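Local coordinates for protein tyrosine recombinase XerH (Helicobacter pylori, PDB 5JK0) that cuts and rejoins recombining DNA molecules as a site-specific tyrosine recombinase and takes part in chromosome segregation, at residues G21-R25 / I73-A77; A111-S115 / Y129-L133; F137-D141 / I153-T157. The contacts are given in a common frame with arbitrary orientation. Residues are numbered along the deposited sequence.

Contact 1: residues G21-R25 / I73-A77; sequences GRFLR and INTYA. With nucleotides of chain G.
Residues 21-25 form a full helical turn inside helix 12-30, with R25 N bonded to G21 O at 3.1 Å. Segment 73-77 leads into helix 74-93, and A77 N reaches I73 O at 3.0 Å. The nearest CA atoms are those of L24 and A77, 7.0 Å apart. L24 (mt) sends CD2 into the gap, 4.0 Å from I73 CD1 and 4.1 Å from both Y76 CB and A77 CA. F23 (chi1 t) turns its ring edge toward the face of Y76 (chi1 m) in an offset edge-to-face pair, centroids 5.8 Å apart and planes at 71°. N74 and T75 face the DNA: N74 ND2 donates to O4 of DT21 of chain G (3.2 Å) and T75 OG1 to O4 of DT20 of chain G (2.8 Å). Y76 also reaches a phosphate, OH 2.4 Å from OP2 of DT19 of chain G. Apolar helix packing behind N74 and T75, whose bonds to thymine O4 are consistent with base recognition, marks a DNA-binding face of the SAM-like integrase domain.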
loop_
_atom_site.group_PDB
_atom_site.type_symbol
_atom_site.label_atom_id
_atom_site.label_comp_id
_atom_site.label_asym_id
_atom_site.label_seq_id
_atom_site.Cartn_x
_atom_site.Cartn_y
_atom_site.Cartn_z
ATOM N N GLY D 21 -22.389 -28.167 2.508
ATOM C CA GLY D 21 -22.010 -29.545 2.264
ATOM C C GLY D 21 -21.576 -29.777 0.828
ATOM O O GLY D 21 -20.614 -30.500 0.571
ATOM N N ARG D 22 -22.290 -29.160 -0.109
ATOM C CA ARG D 22 -21.952 -29.261 -1.524
ATOM C C ARG D 22 -20.607 -28.606 -1.818
ATOM O O ARG D 22 -19.801 -29.136 -2.583
ATOM C CB ARG D 22 -23.042 -28.620 -2.385
ATOM C CG ARG D 22 -24.354 -29.384 -2.401
ATOM C CD ARG D 22 -25.474 -28.528 -2.969
ATOM N NE ARG D 22 -26.741 -29.249 -3.036
ATOM C CZ ARG D 22 -27.930 -28.660 -3.126
ATOM N NH1 ARG D 22 -28.014 -27.336 -3.149
ATOM N NH2 ARG D 22 -29.034 -29.393 -3.184
ATOM N N PHE D 23 -20.374 -27.449 -1.207
ATOM C CA PHE D 23 -19.132 -26.712 -1.406
ATOM C C PHE D 23 -17.930 -27.469 -0.851
ATOM O O PHE D 23 -16.896 -27.572 -1.509
ATOM C CB PHE D 23 -19.221 -25.329 -0.759
ATOM C CG PHE D 23 -17.932 -24.557 -0.798
ATOM C CD1 PHE D 23 -17.457 -24.039 -1.990
ATOM C CD2 PHE D 23 -17.201 -24.343 0.358
ATOM C CE1 PHE D 23 -16.275 -23.323 -2.031
ATOM C CE2 PHE D 23 -16.016 -23.629 0.325
ATOM C CZ PHE D 23 -15.553 -23.118 -0.871
ATOM N N LEU D 24 -18.075 -28.001 0.358
ATOM C CA LEU D 24 -16.984 -28.714 1.012
ATOM C C LEU D 24 -16.631 -30.006 0.280
ATOM O O LEU D 24 -15.475 -30.429 0.284
ATOM C CB LEU D 24 -17.338 -29.013 2.470
ATOM C CG LEU D 24 -17.372 -27.800 3.404
ATOM C CD1 LEU D 24 -17.804 -28.204 4.804
ATOM C CD2 LEU D 24 -16.013 -27.116 3.434
ATOM N N ARG D 25 -17.622 -30.632 -0.350
ATOM C CA ARG D 25 -17.364 -31.835 -1.132
ATOM C C ARG D 25 -16.596 -31.484 -2.398
ATOM O O ARG D 25 -15.722 -32.231 -2.833
ATOM C CB ARG D 25 -18.665 -32.556 -1.493
ATOM C CG ARG D 25 -18.436 -33.921 -2.134
ATOM C CD ARG D 25 -19.719 -34.523 -2.676
ATOM N NE ARG D 25 -19.531 -35.910 -3.094
ATOM C CZ ARG D 25 -19.069 -36.279 -4.285
ATOM N NH1 ARG D 25 -18.932 -37.566 -4.575
ATOM N NH2 ARG D 25 -18.741 -35.363 -5.185
ATOM N N ILE D 73 -8.603 -29.089 3.393
ATOM C CA ILE D 73 -9.997 -28.914 3.789
ATOM C C ILE D 73 -10.139 -28.142 5.106
ATOM O O ILE D 73 -11.188 -27.557 5.377
ATOM C CB ILE D 73 -10.715 -30.281 3.911
ATOM C CG1 ILE D 73 -12.234 -30.098 3.960
ATOM C CG2 ILE D 73 -10.216 -31.052 5.124
ATOM C CD1 ILE D 73 -12.803 -29.395 2.747
ATOM N N ASN D 74 -9.078 -28.122 5.910
ATOM C CA ASN D 74 -9.135 -27.492 7.229
ATOM C C ASN D 74 -9.335 -25.980 7.159
ATOM O O ASN D 74 -9.870 -25.369 8.086
ATOM C CB ASN D 74 -7.864 -27.805 8.026
ATOM C CG ASN D 74 -6.739 -26.825 7.746
ATOM O OD1 ASN D 74 -6.583 -25.827 8.451
ATOM N ND2 ASN D 74 -5.947 -27.107 6.717
ATOM N N THR D 75 -8.903 -25.382 6.052
ATOM C CA THR D 75 -8.981 -23.938 5.877
ATOM C C THR D 75 -10.422 -23.479 5.648
ATOM O O THR D 75 -10.783 -22.347 5.976
ATOM C CB THR D 75 -8.099 -23.478 4.696
ATOM O OG1 THR D 75 -6.786 -24.035 4.836
ATOM C CG2 THR D 75 -7.994 -21.959 4.650
ATOM N N TYR D 76 -11.245 -24.367 5.101
ATOM C CA TYR D 76 -12.612 -24.011 4.731
ATOM C C TYR D 76 -13.665 -24.555 5.694
ATOM O O TYR D 76 -14.715 -23.940 5.883
ATOM C CB TYR D 76 -12.915 -24.504 3.315
ATOM C CG TYR D 76 -12.126 -23.795 2.239
ATOM C CD1 TYR D 76 -12.598 -22.622 1.664
ATOM C CD2 TYR D 76 -10.907 -24.297 1.797
ATOM C CE1 TYR D 76 -11.882 -21.968 0.680
ATOM C CE2 TYR D 76 -10.183 -23.650 0.812
ATOM C CZ TYR D 76 -10.675 -22.485 0.258
ATOM O OH TYR D 76 -9.960 -21.835 -0.722
ATOM N N ALA D 77 -13.382 -25.706 6.298
ATOM C CA ALA D 77 -14.373 -26.427 7.096
ATOM C C ALA D 77 -14.865 -25.641 8.313
ATOM O O ALA D 77 -16.038 -25.274 8.389
ATOM C CB ALA D 77 -13.805 -27.767 7.541
ATOM P P DT G 21 1.272 -29.431 0.439
ATOM O OP1 DT G 21 2.411 -30.149 -0.173
ATOM O OP2 DT G 21 0.007 -30.157 0.689
ATOM O "O5'" DT G 21 1.762 -28.786 1.819
ATOM C "C5'" DT G 21 2.891 -27.918 1.827
ATOM C "C4'" DT G 21 3.008 -27.179 3.149
ATOM O "O4'" DT G 21 1.822 -26.405 3.381
ATOM C "C3'" DT G 21 3.133 -28.068 4.378
ATOM O "O3'" DT G 21 4.505 -28.278 4.694
ATOM C "C2'" DT G 21 2.421 -27.271 5.487
ATOM C "C1'" DT G 21 1.778 -26.093 4.749
ATOM N N1 DT G 21 0.365 -25.848 5.149
ATOM C C2 DT G 21 0.099 -24.908 6.115
ATOM O O2 DT G 21 0.965 -24.249 6.661
ATOM N N3 DT G 21 -1.227 -24.760 6.421
ATOM C C4 DT G 21 -2.292 -25.447 5.870
ATOM O O4 DT G 21 -3.453 -25.242 6.212
ATOM C C5 DT G 21 -1.944 -26.423 4.864
ATOM C C7 DT G 21 -3.015 -27.231 4.194
ATOM C C6 DT G 21 -0.647 -26.576 4.557
ATOM P P DT G 20 -3.492 -27.116 -3.875
ATOM O OP1 DT G 20 -2.869 -27.804 -5.028
ATOM O OP2 DT G 20 -4.789 -27.592 -3.345
ATOM O "O5'" DT G 20 -2.447 -27.090 -2.664
ATOM C "C5'" DT G 20 -1.122 -26.625 -2.884
ATOM C "C4'" DT G 20 -0.380 -26.450 -1.569
ATOM O "O4'" DT G 20 -0.987 -25.385 -0.805
ATOM C "C3'" DT G 20 -0.373 -27.682 -0.653
ATOM O "O3'" DT G 20 0.963 -28.155 -0.488
ATOM C "C2'" DT G 20 -0.971 -27.179 0.673
ATOM C "C1'" DT G 20 -0.824 -25.670 0.557
ATOM N N1 DT G 20 -1.848 -24.907 1.329
ATOM C C2 DT G 20 -1.441 -24.077 2.346
ATOM O O2 DT G 20 -0.273 -23.926 2.658
ATOM N N3 DT G 20 -2.457 -23.421 2.991
ATOM C C4 DT G 20 -3.811 -23.514 2.727
ATOM O O4 DT G 20 -4.649 -22.884 3.365
ATOM C C5 DT G 20 -4.171 -24.403 1.648
ATOM C C7 DT G 20 -5.611 -24.586 1.269
ATOM C C6 DT G 20 -3.184 -25.050 1.008
ATOM P P DT G 19 -8.450 -22.364 -3.932
ATOM O OP1 DT G 19 -9.052 -22.038 -5.243
ATOM O OP2 DT G 19 -9.303 -22.868 -2.831
ATOM O "O5'" DT G 19 -7.271 -23.424 -4.146
ATOM C "C5'" DT G 19 -6.256 -23.167 -5.115
ATOM C "C4'" DT G 19 -4.873 -23.498 -4.569
ATOM O "O4'" DT G 19 -4.447 -22.459 -3.650
ATOM C "C3'" DT G 19 -4.769 -24.822 -3.802
ATOM O "O3'" DT G 19 -3.658 -25.569 -4.276
ATOM C "C2'" DT G 19 -4.572 -24.382 -2.351
ATOM C "C1'" DT G 19 -3.849 -23.058 -2.529
ATOM N N1 DT G 19 -3.989 -22.136 -1.368
ATOM C C2 DT G 19 -2.858 -21.681 -0.729
ATOM O O2 DT G 19 -1.729 -21.993 -1.064
ATOM N N3 DT G 19 -3.096 -20.838 0.324
ATOM C C4 DT G 19 -4.326 -20.415 0.794
ATOM O O4 DT G 19 -4.437 -19.654 1.750
ATOM C C5 DT G 19 -5.471 -20.930 0.080
ATOM C C7 DT G 19 -6.857 -20.540 0.498
ATOM C C6 DT G 19 -5.249 -21.755 -0.955
#

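Contact 2: residues A111-S115 / Y129-L133; sequences AEFLS and YRIAL
Two neighbouring helices of the core-binding domain, 107-117 and 123-143, pack here as a roughly antiparallel pair from the helical SAM-like fold of phage integrases. The axes of their segments 111-115 and 129-133 approach to 11.3 Å with 149° between their N-to-C directions, wide enough for large side chains to fill the gap; L114 and Y129 stand nearest, 7.5 Å between CA atoms. Both segments are regular helix, with S115 N on A111 O at 3.1 Å and L133 N on Y129 O at 3.0 Å. F113 takes chi1 t and chi2 near 73°, which brings CD2, at the ring edge, 3.8 Å from L133 CD1. Y129, with chi1 at -85°, meets F113 more loosely through its own ring edge, CD2 to CE2 of F113 at 4.4 Å. L133 points toward helix 107-117 as an mt rotamer. R130 leaves sideways, and its extended chain (t through chi3) ends with NE bonded to L158 O. The outer side of helix 107-117 faces the second subunit, where E112 forms a salt bridge with R25 of that subunit. Between the helices L114, also mt, inserts CD2, 3.8 Å from Y129 CB and 3.7 Å from L133 CD1.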
loop_
_atom_site.group_PDB
_atom_site.type_symbol
_atom_site.label_atom_id
_atom_site.label_comp_id
_atom_site.label_asym_id
_atom_site.label_seq_id
_atom_site.Cartn_x
_atom_site.Cartn_y
_atom_site.Cartn_z
ATOM N N ALA D 111 -19.760 -9.187 7.382
ATOM C CA ALA D 111 -18.823 -8.301 8.067
ATOM C C ALA D 111 -19.023 -8.356 9.578
ATOM O O ALA D 111 -18.058 -8.337 10.342
ATOM C CB ALA D 111 -18.975 -6.875 7.563
ATOM N N GLU D 112 -20.282 -8.428 10.000
ATOM C CA GLU D 112 -20.610 -8.513 11.419
ATOM C C GLU D 112 -20.190 -9.860 11.999
ATOM O O GLU D 112 -19.709 -9.934 13.129
ATOM C CB GLU D 112 -22.107 -8.283 11.643
ATOM C CG GLU D 112 -22.567 -6.867 11.329
ATOM C CD GLU D 112 -24.026 -6.633 11.672
ATOM O OE1 GLU D 112 -24.712 -7.599 12.067
ATOM O OE2 GLU D 112 -24.486 -5.478 11.549
ATOM N N PHE D 113 -20.373 -10.920 11.218
ATOM C CA PHE D 113 -19.939 -12.253 11.621
ATOM C C PHE D 113 -18.433 -12.290 11.850
ATOM O O PHE D 113 -17.959 -12.877 12.821
ATOM C CB PHE D 113 -20.335 -13.292 10.568
ATOM C CG PHE D 113 -19.554 -14.577 10.660
ATOM C CD1 PHE D 113 -19.785 -15.474 11.689
ATOM C CD2 PHE D 113 -18.592 -14.889 9.711
ATOM C CE1 PHE D 113 -19.068 -16.656 11.775
ATOM C CE2 PHE D 113 -17.872 -16.067 9.790
ATOM C CZ PHE D 113 -18.112 -16.952 10.823
ATOM N N LEU D 114 -17.688 -11.658 10.948
ATOM C CA LEU D 114 -16.233 -11.619 11.042
ATOM C C LEU D 114 -15.760 -10.879 12.289
ATOM O O LEU D 114 -14.851 -11.335 12.980
ATOM C CB LEU D 114 -15.633 -10.968 9.794
ATOM C CG LEU D 114 -15.648 -11.802 8.513
ATOM C CD1 LEU D 114 -15.090 -11.000 7.345
ATOM C CD2 LEU D 114 -14.858 -13.088 8.706
ATOM N N SER D 115 -16.378 -9.737 12.574
ATOM C CA SER D 115 -15.988 -8.925 13.724
ATOM C C SER D 115 -16.174 -9.676 15.040
ATOM O O SER D 115 -15.345 -9.577 15.944
ATOM C CB SER D 115 -16.788 -7.622 13.751
ATOM O OG SER D 115 -18.171 -7.882 13.929
ATOM N N TYR D 129 -10.660 -16.755 7.205
ATOM C CA TYR D 129 -12.112 -16.721 7.346
ATOM C C TYR D 129 -12.754 -16.002 6.167
ATOM O O TYR D 129 -13.758 -16.458 5.620
ATOM C CB TYR D 129 -12.512 -16.036 8.654
ATOM C CG TYR D 129 -12.518 -16.941 9.864
ATOM C CD1 TYR D 129 -11.410 -17.709 10.190
ATOM C CD2 TYR D 129 -13.630 -17.011 10.692
ATOM C CE1 TYR D 129 -11.413 -18.535 11.300
ATOM C CE2 TYR D 129 -13.642 -17.831 11.805
ATOM C CZ TYR D 129 -12.530 -18.589 12.104
ATOM O OH TYR D 129 -12.541 -19.405 13.212
ATOM N N ARG D 130 -12.163 -14.875 5.786
ATOM C CA ARG D 130 -12.654 -14.078 4.669
ATOM C C ARG D 130 -12.605 -14.863 3.361
ATOM O O ARG D 130 -13.579 -14.896 2.611
ATOM C CB ARG D 130 -11.839 -12.788 4.540
ATOM C CG ARG D 130 -12.199 -11.939 3.336
ATOM C CD ARG D 130 -11.328 -10.694 3.266
ATOM N NE ARG D 130 -11.569 -9.926 2.049
ATOM C CZ ARG D 130 -10.950 -10.148 0.894
ATOM N NH1 ARG D 130 -10.051 -11.119 0.798
ATOM N NH2 ARG D 130 -11.230 -9.402 -0.166
ATOM N N ILE D 131 -11.464 -15.495 3.099
ATOM C CA ILE D 131 -11.284 -16.314 1.903
ATOM C C ILE D 131 -12.294 -17.463 1.865
ATOM O O ILE D 131 -12.830 -17.800 0.806
ATOM C CB ILE D 131 -9.850 -16.882 1.827
ATOM C CG1 ILE D 131 -8.840 -15.751 1.627
ATOM C CG2 ILE D 131 -9.723 -17.898 0.701
ATOM C CD1 ILE D 131 -7.400 -16.210 1.653
ATOM N N ALA D 132 -12.559 -18.050 3.029
ATOM C CA ALA D 132 -13.518 -19.145 3.135
ATOM C C ALA D 132 -14.928 -18.682 2.782
ATOM O O ALA D 132 -15.631 -19.336 2.009
ATOM C CB ALA D 132 -13.491 -19.738 4.534
ATOM N N LEU D 133 -15.331 -17.548 3.350
ATOM C CA LEU D 133 -16.653 -16.981 3.094
ATOM C C LEU D 133 -16.824 -16.596 1.628
ATOM O O LEU D 133 -17.880 -16.826 1.038
ATOM C CB LEU D 133 -16.895 -15.758 3.985
ATOM C CG LEU D 133 -17.094 -16.013 5.481
ATOM C CD1 LEU D 133 -17.113 -14.698 6.247
ATOM C CD2 LEU D 133 -18.375 -16.796 5.732
#

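Contact 3: residues F137-D141 / I153-T157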
loop_
_atom_site.group_PDB
_atom_site.type_symbol
_atom_site.label_atom_id
_atom_site.label_comp_id
_atom_site.label_asym_id
_atom_site.label_seq_id
_atom_site.Cartn_x
_atom_site.Cartn_y
_atom_site.Cartn_z
ATOM N N PHE D 137 -19.853 -18.379 -1.213
ATOM C CA PHE D 137 -20.893 -17.639 -1.921
ATOM C C PHE D 137 -20.544 -17.407 -3.390
ATOM O O PHE D 137 -21.424 -17.132 -4.205
ATOM C CB PHE D 137 -21.168 -16.309 -1.215
ATOM C CG PHE D 137 -21.820 -16.471 0.128
ATOM C CD1 PHE D 137 -23.190 -16.652 0.231
ATOM C CD2 PHE D 137 -21.062 -16.462 1.288
ATOM C CE1 PHE D 137 -23.794 -16.814 1.464
ATOM C CE2 PHE D 137 -21.660 -16.622 2.525
ATOM C CZ PHE D 137 -23.028 -16.799 2.612
ATOM N N SER D 138 -19.263 -17.523 -3.727
ATOM C CA SER D 138 -18.859 -17.527 -5.128
ATOM C C SER D 138 -19.323 -18.831 -5.761
ATOM O O SER D 138 -19.734 -18.866 -6.920
ATOM C CB SER D 138 -17.345 -17.367 -5.273
ATOM O OG SER D 138 -16.949 -17.462 -6.631
ATOM N N TYR D 139 -19.255 -19.901 -4.977
ATOM C CA TYR D 139 -19.698 -21.220 -5.411
ATOM C C TYR D 139 -21.213 -21.260 -5.594
ATOM O O TYR D 139 -21.715 -21.833 -6.561
ATOM C CB TYR D 139 -19.252 -22.281 -4.400
ATOM C CG TYR D 139 -19.725 -23.685 -4.708
ATOM C CD1 TYR D 139 -19.011 -24.507 -5.574
ATOM C CD2 TYR D 139 -20.879 -24.193 -4.123
ATOM C CE1 TYR D 139 -19.440 -25.791 -5.852
ATOM C CE2 TYR D 139 -21.313 -25.474 -4.397
ATOM C CZ TYR D 139 -20.592 -26.269 -5.260
ATOM O OH TYR D 139 -21.027 -27.546 -5.529
ATOM N N ILE D 140 -21.939 -20.649 -4.661
ATOM C CA ILE D 140 -23.396 -20.615 -4.729
ATOM C C ILE D 140 -23.873 -19.823 -5.947
ATOM O O ILE D 140 -24.827 -20.216 -6.619
ATOM C CB ILE D 140 -24.006 -20.009 -3.448
ATOM C CG1 ILE D 140 -23.635 -20.856 -2.227
ATOM C CG2 ILE D 140 -25.518 -19.909 -3.568
ATOM C CD1 ILE D 140 -24.164 -20.309 -0.915
ATOM N N ASP D 141 -23.193 -18.717 -6.237
ATOM C CA ASP D 141 -23.523 -17.892 -7.399
ATOM C C ASP D 141 -23.350 -18.650 -8.713
ATOM O O ASP D 141 -23.995 -18.332 -9.710
ATOM C CB ASP D 141 -22.659 -16.628 -7.429
ATOM C CG ASP D 141 -23.050 -15.622 -6.364
ATOM O OD1 ASP D 141 -24.162 -15.743 -5.805
ATOM O OD2 ASP D 141 -22.246 -14.705 -6.093
ATOM N N ILE D 153 -27.681 -13.783 -7.561
ATOM C CA ILE D 153 -26.276 -13.413 -7.436
ATOM C C ILE D 153 -25.992 -12.665 -6.137
ATOM O O ILE D 153 -26.565 -11.605 -5.884
ATOM C CB ILE D 153 -25.818 -12.543 -8.621
ATOM C CG1 ILE D 153 -26.181 -13.215 -9.948
ATOM C CG2 ILE D 153 -24.323 -12.275 -8.541
ATOM C CD1 ILE D 153 -25.609 -14.606 -10.102
ATOM N N TYR D 154 -25.104 -13.222 -5.319
ATOM C CA TYR D 154 -24.690 -12.573 -4.078
ATOM C C TYR D 154 -23.667 -11.478 -4.347
ATOM O O TYR D 154 -23.803 -10.356 -3.855
ATOM C CB TYR D 154 -24.109 -13.595 -3.099
ATOM C CG TYR D 154 -25.148 -14.424 -2.380
ATOM C CD1 TYR D 154 -25.777 -13.943 -1.238
ATOM C CD2 TYR D 154 -25.494 -15.691 -2.835
ATOM C CE1 TYR D 154 -26.725 -14.698 -0.572
ATOM C CE2 TYR D 154 -26.442 -16.454 -2.175
ATOM C CZ TYR D 154 -27.054 -15.951 -1.045
ATOM O OH TYR D 154 -27.996 -16.702 -0.383
ATOM N N ASN D 155 -22.645 -11.820 -5.129
ATOM C CA ASN D 155 -21.557 -10.906 -5.468
ATOM C C ASN D 155 -20.899 -10.309 -4.225
ATOM O O ASN D 155 -20.712 -9.096 -4.124
ATOM C CB ASN D 155 -22.061 -9.789 -6.387
ATOM C CG ASN D 155 -20.929 -9.014 -7.039
ATOM O OD1 ASN D 155 -19.794 -9.485 -7.103
ATOM N ND2 ASN D 155 -21.237 -7.815 -7.522
ATOM N N ILE D 156 -20.560 -11.173 -3.274
ATOM C CA ILE D 156 -19.857 -10.745 -2.073
ATOM C C ILE D 156 -18.396 -10.465 -2.403
ATOM O O ILE D 156 -17.717 -11.303 -2.996
ATOM C CB ILE D 156 -19.936 -11.802 -0.958
ATOM C CG1 ILE D 156 -21.393 -12.173 -0.672
ATOM C CG2 ILE D 156 -19.253 -11.293 0.302
ATOM C CD1 ILE D 156 -22.221 -11.025 -0.142
ATOM N N THR D 157 -17.916 -9.287 -2.022
ATOM C CA THR D 157 -16.548 -8.892 -2.337
ATOM C C THR D 157 -15.696 -8.729 -1.083
ATOM O O THR D 157 -14.534 -9.140 -1.062
ATOM C CB THR D 157 -16.516 -7.579 -3.142
ATOM O OG1 THR D 157 -17.166 -6.542 -2.398
ATOM C CG2 THR D 157 -17.225 -7.757 -4.476
HETATM O O HOH W 1 -20.572 -14.017 -4.049
#
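The hydrogen bonds centre on D141, near the end of helix 123-143, two directly and one through water 1. Its carboxylate accepts two successive backbone amides of the irregular segment 153-157: Y154 N gives to OD1 at 2.7 Å and N155 N to OD2 at 3.1 Å, both nearly linear. Water 1 carries the pattern one residue further, donating to D141 OD2 (2.7 Å) and accepting from I156 N (2.9 Å). N155 adopts a left-handed backbone conformation (phi 54°, psi 49°) and directs its CB away from the helix. The aromatic contribution comes from F137, one turn before D141, whose ring edge meets the face of Y154 with centroids 5.0 Å apart and planes at 63°. Apolar contacts extend this patch, I140 CG2 lying 3.8 Å from Y154 CE2 and F137 CB 4.2 Å from I156 CG1. L110 of helix 107-117 touches both F137 and I156, while Y154 OH bonds to L102 O. One carboxylate binding consecutive main-chain amides, beside an aromatic pair, holds the chain running on toward the catalytic domain against helix 123-143, the last long helix of the N-terminal domain.

The three contacts follow one another along the chain without nesting, and their centres lie 14 to 16 Å apart on the same side of the chain's centre. Helix 123-143 ties them together: it supplies one segment each to contacts 2 and 3, and also packs against both segments of contact 1, for example with A132 CA 3.9 Å from Y76 CD1 and Y139 CB 3.5 Å from F23 CD1. Between contacts 2 and 3, R130 NH2 comes within 3.4 Å of T157 O. The DNA-contacting residues of contact 1, the subunit-facing helix of contact 2 and the segment leading on toward the catalytic domain in contact 3 are therefore joined through one helix.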